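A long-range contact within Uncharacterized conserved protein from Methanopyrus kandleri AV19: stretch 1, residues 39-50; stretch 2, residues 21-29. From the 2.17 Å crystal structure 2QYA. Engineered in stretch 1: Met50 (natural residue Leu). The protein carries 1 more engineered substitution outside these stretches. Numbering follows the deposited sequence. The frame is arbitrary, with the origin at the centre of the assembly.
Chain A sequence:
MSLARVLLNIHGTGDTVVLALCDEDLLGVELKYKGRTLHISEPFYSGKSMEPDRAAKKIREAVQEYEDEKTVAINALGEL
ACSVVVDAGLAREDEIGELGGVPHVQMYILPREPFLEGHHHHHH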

# COMPACT_ATOMS: atom_id res chain seq x y z
N HIS A 39 13.49 4.53 11.51
CA HIS A 39 14.62 4.47 10.59
C HIS A 39 14.13 4.85 9.20
O HIS A 39 13.32 4.13 8.61
CB HIS A 39 15.22 3.05 10.59
CG HIS A 39 15.43 2.49 11.96
ND1 HIS A 39 14.51 1.67 12.58
CD2 HIS A 39 16.45 2.65 12.84
CE1 HIS A 39 14.96 1.34 13.78
NE2 HIS A 39 16.14 1.91 13.96
N ILE A 40 14.60 5.98 8.68
CA ILE A 40 14.25 6.39 7.31
C ILE A 40 15.15 5.60 6.35
O ILE A 40 16.09 6.14 5.76
CB ILE A 40 14.34 7.93 7.07
CG1 ILE A 40 13.98 8.73 8.32
CG2 ILE A 40 13.45 8.35 5.94
CD1 ILE A 40 12.63 8.45 8.95
N SER A 41 14.84 4.31 6.21
CA SER A 41 15.72 3.33 5.57
C SER A 41 15.55 3.28 4.07
O SER A 41 14.43 3.40 3.57
CB SER A 41 15.50 1.92 6.16
OG SER A 41 14.27 1.34 5.73
N GLU A 42 16.67 3.06 3.38
CA GLU A 42 16.75 3.01 1.92
C GLU A 42 15.75 2.07 1.24
O GLU A 42 15.10 2.47 0.26
CB GLU A 42 18.19 2.71 1.45
CG GLU A 42 18.30 2.19 0.01
CD GLU A 42 19.45 2.81 -0.81
OE1 GLU A 42 20.06 3.83 -0.36
OE2 GLU A 42 19.73 2.29 -1.92
N PRO A 43 15.58 0.83 1.76
CA PRO A 43 14.60 -0.01 1.06
C PRO A 43 13.19 0.63 1.01
O PRO A 43 12.61 0.70 -0.06
CB PRO A 43 14.63 -1.32 1.84
CG PRO A 43 15.20 -0.96 3.17
CD PRO A 43 16.18 0.13 2.91
N PHE A 44 12.69 1.13 2.14
CA PHE A 44 11.35 1.74 2.22
C PHE A 44 11.26 3.13 1.62
O PHE A 44 10.29 3.48 0.93
CB PHE A 44 10.88 1.80 3.66
CG PHE A 44 10.26 0.54 4.14
CD1 PHE A 44 8.90 0.32 3.99
CD2 PHE A 44 11.04 -0.45 4.74
CE1 PHE A 44 8.31 -0.85 4.44
CE2 PHE A 44 10.46 -1.64 5.19
CZ PHE A 44 9.10 -1.85 5.04
N TYR A 45 12.27 3.94 1.91
CA TYR A 45 12.33 5.29 1.39
C TYR A 45 13.51 5.33 0.44
O TYR A 45 14.65 5.24 0.86
CB TYR A 45 12.56 6.28 2.52
CG TYR A 45 11.55 6.19 3.64
CD1 TYR A 45 10.30 6.80 3.53
CD2 TYR A 45 11.86 5.52 4.83
CE1 TYR A 45 9.37 6.72 4.59
CE2 TYR A 45 10.94 5.44 5.89
CZ TYR A 45 9.71 6.05 5.76
OH TYR A 45 8.81 5.99 6.80
N SER A 46 13.23 5.42 -0.85
CA SER A 46 14.29 5.45 -1.83
C SER A 46 13.60 5.61 -3.13
O SER A 46 13.22 4.62 -3.75
CB SER A 46 15.06 4.13 -1.86
OG SER A 46 14.21 3.10 -2.37
N GLY A 47 13.42 6.84 -3.56
CA GLY A 47 12.65 7.07 -4.75
C GLY A 47 13.44 7.72 -5.84
O GLY A 47 14.66 7.86 -5.73
N LYS A 48 12.76 8.06 -6.92
CA LYS A 48 13.36 8.93 -7.90
C LYS A 48 13.48 10.35 -7.30
O LYS A 48 12.49 10.90 -6.76
CB LYS A 48 12.51 8.96 -9.17
CG LYS A 48 12.97 9.97 -10.21
CD LYS A 48 12.23 9.78 -11.53
CE LYS A 48 12.63 10.86 -12.53
NZ LYS A 48 12.20 10.58 -13.93
N SER A 49 14.68 10.93 -7.38
CA SER A 49 14.91 12.26 -6.82
C SER A 49 14.38 13.27 -7.80
O SER A 49 14.74 13.25 -8.98
CB SER A 49 16.38 12.49 -6.49
OG SER A 49 16.65 13.80 -5.97
N MET A 50 13.47 14.12 -7.34
CA MET A 50 12.96 15.14 -8.24
C MET A 50 12.62 16.45 -7.54
O MET A 50 12.63 16.56 -6.31
CB MET A 50 11.81 14.62 -9.13
CG MET A 50 10.50 14.19 -8.41
SD MET A 50 9.41 13.01 -9.29
CE MET A 50 8.91 13.80 -10.75
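Stretch 2, residues 21-29: LCDEDLLGV

Stretch 2 approaches stretch 1 as the end of a strand that breaks into a turn. Residues 21-23 are extended, 24-26 form a short 3-10 segment, and a type II beta turn from Leu26 to Val29, closed by Val29 N to Leu26 O at 3.1 Å, brings the chain alongside Ile40. The chains run antiparallel only locally, at Ile40 with Gly28 and Val29, where Ile40 CA and Gly28 CA are 5.1 Å apart. Farther on, the nearest CA pairs are Tyr45 with Cys22 at 6.7 Å and Ser49 with Glu24 at 7.2 Å, with no consistent direction.

The backbone pairing centres on one residue. Ile40 N donates to Val29 O at 3.0 Å, nearly straight at 166°, and Ile40 O accepts from Gly28 N at 2.7 Å. Gly28 has phi 76° and psi 17°, the positive-phi position of the turn, where glycine is favoured.

With both backbone groups of Ile40 engaged, its CA-to-CB bond points toward stretch 2 and the side chain is buried there. Its chi1 of -32° lies between wells, while chi2 is m. In this pose CG1 meets Val29 CG1 at 3.7 Å, CG2 meets Cys22 SG at 3.7 Å, and CB lies 3.5 Å from Leu26 O. The side chain thus packs between Cys22 and the two ends of the turn, Leu26 and Val29. Val29 is also off its wells, with chi1 at 93°.

Leu27 adds a second apolar contact. Its CA-to-CB bond points sideways, but chi1 t and chi2 p carry the end of the side chain nearer, so that CD1 lies 3.4 Å from Ile40 O, 3.1 Å from Tyr45 O and 4.2 Å from Tyr45 CB. The end of Leu27 therefore packs against the bend of stretch 1, where residues 42-44 have helical phi/psi and Tyr45 N bonds to Ser41 O at 2.8 Å.

Tyr45, with chi1 m, also points its CA-to-CB bond toward stretch 2. Cys22, chi1 t, sets SG 4.1 Å from Tyr45 CD1 and 4.8 Å from the ring centroid, an oblique sulfur-aromatic approach. The same sulfur touches Ile40 CG2, so it packs against both Ile40 and Tyr45, which already touch each other.

Glu24 extends through chi1 t and chi2 t, then turns at chi3 62°, bringing OE2 to Ser49 OG, which donates a very short hydrogen bond of 2.4 Å. Ser49, chi1 t, lies in the strand 48-50, whose engineered Met50 points its CA-to-CB bond away and makes no contact with stretch 2.

The rule is economical: pair one residue's backbone with a turn, pack its side chain on the turn and the strand before it, and let a leucine of the turn reach the partner's backbone.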

# COMPACT_ATOMS: atom_id res chain seq x y z
N LEU A 21 6.63 9.72 -0.64
CA LEU A 21 7.43 10.91 -0.89
C LEU A 21 8.27 11.10 0.33
O LEU A 21 7.77 10.94 1.45
CB LEU A 21 6.53 12.13 -1.09
CG LEU A 21 5.71 12.21 -2.36
CD1 LEU A 21 4.36 12.84 -2.04
CD2 LEU A 21 6.43 13.05 -3.38
N CYS A 22 9.54 11.42 0.14
CA CYS A 22 10.41 11.69 1.27
C CYS A 22 11.38 12.80 0.90
O CYS A 22 11.91 12.79 -0.23
CB CYS A 22 11.18 10.42 1.62
SG CYS A 22 12.14 10.42 3.13
N ASP A 23 11.62 13.74 1.81
CA ASP A 23 12.71 14.72 1.61
C ASP A 23 14.04 13.97 1.47
O ASP A 23 14.36 13.08 2.25
CB ASP A 23 12.77 15.75 2.75
CG ASP A 23 11.60 16.71 2.73
OD1 ASP A 23 10.53 16.34 2.16
OD2 ASP A 23 11.73 17.85 3.26
N GLU A 24 14.78 14.32 0.43
CA GLU A 24 16.03 13.65 0.14
C GLU A 24 17.01 13.74 1.30
O GLU A 24 17.62 12.74 1.66
CB GLU A 24 16.64 14.25 -1.12
CG GLU A 24 17.71 13.44 -1.80
CD GLU A 24 18.29 14.21 -2.96
OE1 GLU A 24 18.87 15.28 -2.68
OE2 GLU A 24 18.14 13.79 -4.12
N ASP A 25 17.10 14.91 1.93
CA ASP A 25 18.02 15.12 3.05
C ASP A 25 17.66 14.32 4.31
O ASP A 25 18.43 14.31 5.28
CB ASP A 25 18.20 16.62 3.36
CG ASP A 25 16.92 17.30 3.80
OD1 ASP A 25 15.87 16.62 3.97
OD2 ASP A 25 16.95 18.54 3.98
N LEU A 26 16.50 13.66 4.30
CA LEU A 26 16.03 12.85 5.41
C LEU A 26 16.41 11.39 5.30
O LEU A 26 16.42 10.68 6.29
CB LEU A 26 14.51 12.92 5.53
CG LEU A 26 13.80 14.16 6.07
CD1 LEU A 26 12.36 13.79 6.22
CD2 LEU A 26 14.39 14.61 7.41
N LEU A 27 16.70 10.94 4.09
CA LEU A 27 17.01 9.54 3.84
C LEU A 27 18.22 9.12 4.67
O LEU A 27 19.23 9.84 4.73
CB LEU A 27 17.21 9.29 2.34
CG LEU A 27 17.62 7.87 1.91
CD1 LEU A 27 16.72 6.84 2.54
CD2 LEU A 27 17.64 7.70 0.39
N GLY A 28 18.08 7.98 5.34
CA GLY A 28 19.11 7.46 6.23
C GLY A 28 19.25 8.13 7.59
O GLY A 28 20.27 7.97 8.26
N VAL A 29 18.23 8.87 8.02
CA VAL A 29 18.26 9.50 9.35
C VAL A 29 17.39 8.69 10.33
O VAL A 29 16.64 7.79 9.92
CB VAL A 29 17.86 11.01 9.29
CG1 VAL A 29 16.39 11.21 9.53
CG2 VAL A 29 18.66 11.81 10.30